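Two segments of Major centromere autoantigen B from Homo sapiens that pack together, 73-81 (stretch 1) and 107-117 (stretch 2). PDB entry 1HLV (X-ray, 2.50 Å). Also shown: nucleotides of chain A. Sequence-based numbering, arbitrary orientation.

Stretch 1 (73-81) PYDKLEGLL
Stretch 2 (107-117) IAEELGMDDFT

Packing of segments 73-81 and 107-117 of the DNA-bound major centromere autoantigen B. Stretch 1 enters a helix at Asp 75, with Tyr 74 (phi/psi -103/20) at the N-cap position, and remains helical through Leu 81; the backbone bonds Glu 78 N to Tyr 74 O (3.0 Å) and Leu 81 N to Leu 77 O (2.9 Å) hold its turns. Stretch 2 starts inside a helix that begins earlier in the chain and includes Ile 107 to Glu 110. Gly 112 then leaves helical geometry with positive phi (80/25), and a type I turn from Met 113 to Phe 116 follows, closed by Phe 116 N to Met 113 O at 3.2 Å. The helix axes approach to 10.1 Å with their N-to-C directions 127° apart. Register is set by two CA pairs: Leu 77 CA lies 6.5 Å from Ile 107 CA, and Tyr 74 CA lies 7.8 Å from Phe 116 CA. The contact buries 519 Å² in all and contains no hydrogen bond between the stretches; apolar and aromatic packing make it.

Leu 77 (chi1 t, chi2 t) has the largest covered area, 91 Å². Its CA-to-CB bond points sideways, but the extended side chain brings its end nearer to stretch 2. CD1 of Leu 77 lies 3.3 Å from Met 113 CE, a tight fit, and 3.7 Å from Ala 108 CB. The same Leu 77 CD1 sits 3.7 Å from the centroid of the Phe 116 ring, 16° off the normal, so the methyl makes a CH-pi contact over the face. Leu 77 CB meets Leu 111 CD2 at 4.1 Å, and Leu 77 CG meets Ile 107 CG2 at 4.0 Å.

The CA-to-CB bond of Tyr 74 (82 Å², chi1 m at -51°, chi2 127°) points toward stretch 2, and the residue offers a ring face to the edge of Phe 116 (chi1 t, chi2 62°). The ring centroids are 4.8 Å apart and the planes meet at 75°, with Tyr 74 CD1 3.5 Å from Phe 116 CD1. Phe 116 thus uses its edge against Tyr 74 and a face against Leu 77. Met 113 (m, t, m) approaches the tyrosine obliquely, its SD 4.1 Å from Tyr 74 CD2 and 5.3 Å from the ring centroid. The phenol also reaches the DNA: Tyr 74 OH donates a hydrogen bond to OP1 of DG16 at 2.8 Å, so one ring joins the protein packing to the phosphate backbone.

The CA-to-CB bond of Ile 107 (79 Å², chi1 m, chi2 t) points toward stretch 1. Ile 107 CG2 lies 3.9 Å from Leu 80 CD1, and Ile 107 CD1 is 4.1 Å from Leu 81 CD1. Leu 80 (m, t) also touches Leu 111, with Leu 80 CD1 3.9 Å from Leu 111 CD1. Leu 111, whose chi1 of -94° lies between wells, additionally meets the Lys 76 side chain (t, t, t, p), its CD2 4.2 Å from Lys 76 CG.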

# COMPACT_ATOMS: atom_id res chain seq x y z
N PRO C 73 12.56 -1.68 -3.95
CA PRO C 73 13.24 -1.84 -5.24
C PRO C 73 13.18 -3.30 -5.73
O PRO C 73 13.50 -3.58 -6.89
CB PRO C 73 14.67 -1.35 -4.95
CG PRO C 73 14.86 -1.66 -3.49
CD PRO C 73 13.51 -1.28 -2.89
N TYR C 74 12.74 -4.20 -4.86
CA TYR C 74 12.61 -5.62 -5.21
C TYR C 74 11.16 -5.96 -5.46
O TYR C 74 10.76 -7.14 -5.40
CB TYR C 74 13.14 -6.51 -4.09
CG TYR C 74 14.52 -6.13 -3.61
CD1 TYR C 74 14.77 -5.89 -2.27
CD2 TYR C 74 15.56 -5.99 -4.52
CE1 TYR C 74 16.03 -5.51 -1.83
CE2 TYR C 74 16.82 -5.62 -4.10
CZ TYR C 74 17.06 -5.38 -2.76
OH TYR C 74 18.33 -5.04 -2.36
N ASP C 75 10.36 -4.93 -5.74
CA ASP C 75 8.93 -5.10 -5.99
C ASP C 75 8.58 -6.22 -6.96
O ASP C 75 7.58 -6.92 -6.77
CB ASP C 75 8.30 -3.80 -6.48
CG ASP C 75 6.79 -3.91 -6.65
OD1 ASP C 75 6.33 -4.05 -7.81
OD2 ASP C 75 6.07 -3.88 -5.62
N LYS C 76 9.38 -6.41 -8.00
CA LYS C 76 9.07 -7.47 -8.96
C LYS C 76 9.12 -8.82 -8.25
O LYS C 76 8.25 -9.66 -8.44
CB LYS C 76 10.04 -7.43 -10.13
CG LYS C 76 9.69 -8.37 -11.27
CD LYS C 76 10.71 -8.23 -12.39
CE LYS C 76 10.46 -9.24 -13.53
NZ LYS C 76 9.31 -8.89 -14.41
N LEU C 77 10.15 -9.00 -7.42
CA LEU C 77 10.33 -10.24 -6.66
C LEU C 77 9.15 -10.44 -5.71
O LEU C 77 8.60 -11.54 -5.61
CB LEU C 77 11.65 -10.19 -5.89
CG LEU C 77 12.00 -11.35 -4.94
CD1 LEU C 77 13.49 -11.36 -4.61
CD2 LEU C 77 11.19 -11.21 -3.67
N GLU C 78 8.77 -9.37 -5.02
CA GLU C 78 7.65 -9.44 -4.09
C GLU C 78 6.35 -9.88 -4.76
O GLU C 78 5.51 -10.54 -4.14
CB GLU C 78 7.45 -8.09 -3.41
CG GLU C 78 8.48 -7.83 -2.33
CD GLU C 78 8.43 -6.42 -1.79
OE1 GLU C 78 7.31 -5.86 -1.67
OE2 GLU C 78 9.51 -5.89 -1.48
N GLY C 79 6.18 -9.52 -6.03
CA GLY C 79 4.98 -9.89 -6.74
C GLY C 79 4.94 -11.40 -6.89
O GLY C 79 3.94 -12.04 -6.54
N LEU C 80 6.03 -11.96 -7.39
CA LEU C 80 6.13 -13.40 -7.57
C LEU C 80 6.00 -14.17 -6.25
O LEU C 80 5.29 -15.18 -6.18
CB LEU C 80 7.46 -13.73 -8.27
CG LEU C 80 7.48 -13.09 -9.67
CD1 LEU C 80 8.88 -13.10 -10.26
CD2 LEU C 80 6.47 -13.83 -10.55
N LEU C 81 6.66 -13.68 -5.21
CA LEU C 81 6.63 -14.30 -3.89
C LEU C 81 5.20 -14.37 -3.35
O LEU C 81 4.76 -15.40 -2.84
CB LEU C 81 7.52 -13.50 -2.93
CG LEU C 81 7.84 -14.11 -1.56
CD1 LEU C 81 8.52 -15.47 -1.75
CD2 LEU C 81 8.76 -13.17 -0.80
N ILE C 107 13.97 -16.81 -6.17
CA ILE C 107 13.34 -15.94 -7.15
C ILE C 107 14.35 -14.87 -7.54
O ILE C 107 14.46 -14.50 -8.71
CB ILE C 107 12.07 -15.29 -6.56
CG1 ILE C 107 11.04 -16.38 -6.24
CG2 ILE C 107 11.47 -14.29 -7.54
CD1 ILE C 107 9.74 -15.85 -5.62
N ALA C 108 15.11 -14.38 -6.57
CA ALA C 108 16.11 -13.36 -6.84
C ALA C 108 17.18 -13.86 -7.81
O ALA C 108 17.67 -13.10 -8.64
CB ALA C 108 16.77 -12.88 -5.54
N GLU C 109 17.53 -15.14 -7.70
CA GLU C 109 18.53 -15.74 -8.58
C GLU C 109 17.97 -15.76 -9.99
O GLU C 109 18.68 -15.43 -10.95
CB GLU C 109 18.84 -17.18 -8.17
CG GLU C 109 19.81 -17.34 -7.02
CD GLU C 109 20.10 -18.81 -6.71
OE1 GLU C 109 20.61 -19.52 -7.61
OE2 GLU C 109 19.82 -19.24 -5.56
N GLU C 110 16.71 -16.15 -10.11
CA GLU C 110 16.05 -16.23 -11.40
C GLU C 110 15.92 -14.88 -12.07
O GLU C 110 16.08 -14.77 -13.29
CB GLU C 110 14.68 -16.87 -11.25
CG GLU C 110 14.76 -18.32 -10.84
CD GLU C 110 13.85 -19.19 -11.67
OE1 GLU C 110 12.63 -19.19 -11.39
OE2 GLU C 110 14.36 -19.84 -12.61
N LEU C 111 15.63 -13.85 -11.28
CA LEU C 111 15.48 -12.50 -11.80
C LEU C 111 16.83 -11.84 -12.06
O LEU C 111 16.92 -10.81 -12.74
CB LEU C 111 14.67 -11.65 -10.82
CG LEU C 111 13.16 -11.55 -11.06
CD1 LEU C 111 12.59 -12.87 -11.55
CD2 LEU C 111 12.47 -11.11 -9.78
N GLY C 112 17.89 -12.44 -11.53
CA GLY C 112 19.22 -11.90 -11.70
C GLY C 112 19.50 -10.75 -10.76
O GLY C 112 20.34 -9.89 -11.07
N MET C 113 18.81 -10.71 -9.63
CA MET C 113 19.03 -9.65 -8.64
C MET C 113 20.15 -10.13 -7.74
O MET C 113 19.90 -10.69 -6.67
CB MET C 113 17.77 -9.41 -7.80
CG MET C 113 16.60 -8.81 -8.54
SD MET C 113 15.09 -8.72 -7.54
CE MET C 113 14.66 -10.42 -7.52
N ASP C 114 21.38 -9.92 -8.18
CA ASP C 114 22.55 -10.37 -7.43
C ASP C 114 22.73 -9.66 -6.10
O ASP C 114 23.44 -10.14 -5.22
CB ASP C 114 23.81 -10.20 -8.27
CG ASP C 114 23.66 -10.75 -9.67
OD1 ASP C 114 23.01 -11.81 -9.82
OD2 ASP C 114 24.18 -10.12 -10.62
N ASP C 115 22.08 -8.51 -5.94
CA ASP C 115 22.23 -7.77 -4.70
C ASP C 115 21.16 -8.08 -3.67
O ASP C 115 21.22 -7.58 -2.54
CB ASP C 115 22.27 -6.27 -4.99
CG ASP C 115 23.62 -5.82 -5.51
OD1 ASP C 115 24.52 -6.69 -5.70
OD2 ASP C 115 23.80 -4.60 -5.73
N PHE C 116 20.17 -8.90 -4.03
CA PHE C 116 19.14 -9.23 -3.07
C PHE C 116 19.76 -10.15 -2.04
O PHE C 116 20.49 -11.08 -2.39
CB PHE C 116 17.97 -9.95 -3.71
CG PHE C 116 16.82 -10.17 -2.78
CD1 PHE C 116 16.16 -9.08 -2.21
CD2 PHE C 116 16.41 -11.45 -2.46
CE1 PHE C 116 15.09 -9.27 -1.34
CE2 PHE C 116 15.34 -11.67 -1.59
CZ PHE C 116 14.68 -10.57 -1.03
N THR C 117 19.46 -9.90 -0.78
CA THR C 117 20.01 -10.68 0.30
C THR C 117 18.91 -11.24 1.19
O THR C 117 19.17 -12.05 2.08
CB THR C 117 20.98 -9.79 1.11
OG1 THR C 117 22.32 -10.13 0.78
CG2 THR C 117 20.76 -9.92 2.60
P DC A 15 13.14 -2.64 0.96
OP1 DC A 15 13.18 -3.67 -0.10
OP2 DC A 15 12.53 -2.96 2.28
O5' DC A 15 14.59 -2.08 1.24
C5' DC A 15 15.29 -1.37 0.23
C4' DC A 15 16.72 -1.16 0.65
O4' DC A 15 16.80 0.03 1.48
C3' DC A 15 17.20 -2.33 1.51
O3' DC A 15 18.24 -3.10 0.95
C2' DC A 15 17.64 -1.71 2.82
C1' DC A 15 17.60 -0.20 2.62
N1 DC A 15 16.92 0.40 3.78
C2 DC A 15 17.65 1.18 4.68
O2 DC A 15 18.83 1.45 4.41
N3 DC A 15 17.06 1.62 5.81
C4 DC A 15 15.77 1.33 6.04
N4 DC A 15 15.22 1.76 7.18
C5 DC A 15 14.99 0.58 5.11
C6 DC A 15 15.59 0.15 4.00
P DG A 16 18.47 -4.59 1.48
OP1 DG A 16 18.72 -5.50 0.33
OP2 DG A 16 17.36 -4.89 2.42
O5' DG A 16 19.81 -4.44 2.33
C5' DG A 16 20.90 -3.67 1.84
C4' DG A 16 21.93 -3.48 2.92
O4' DG A 16 21.37 -2.65 3.97
C3' DG A 16 22.34 -4.79 3.59
O3' DG A 16 23.73 -4.70 3.96
C2' DG A 16 21.44 -4.85 4.81
C1' DG A 16 21.28 -3.38 5.18
N9 DG A 16 19.99 -3.05 5.78
C8 DG A 16 18.76 -3.59 5.48
N7 DG A 16 17.79 -3.08 6.18
C5 DG A 16 18.41 -2.14 7.00
C6 DG A 16 17.87 -1.27 7.98
O6 DG A 16 16.70 -1.16 8.35
N1 DG A 16 18.85 -0.47 8.56
C2 DG A 16 20.19 -0.52 8.25
N2 DG A 16 20.98 0.32 8.92
N3 DG A 16 20.71 -1.33 7.34
C4 DG A 16 19.77 -2.11 6.76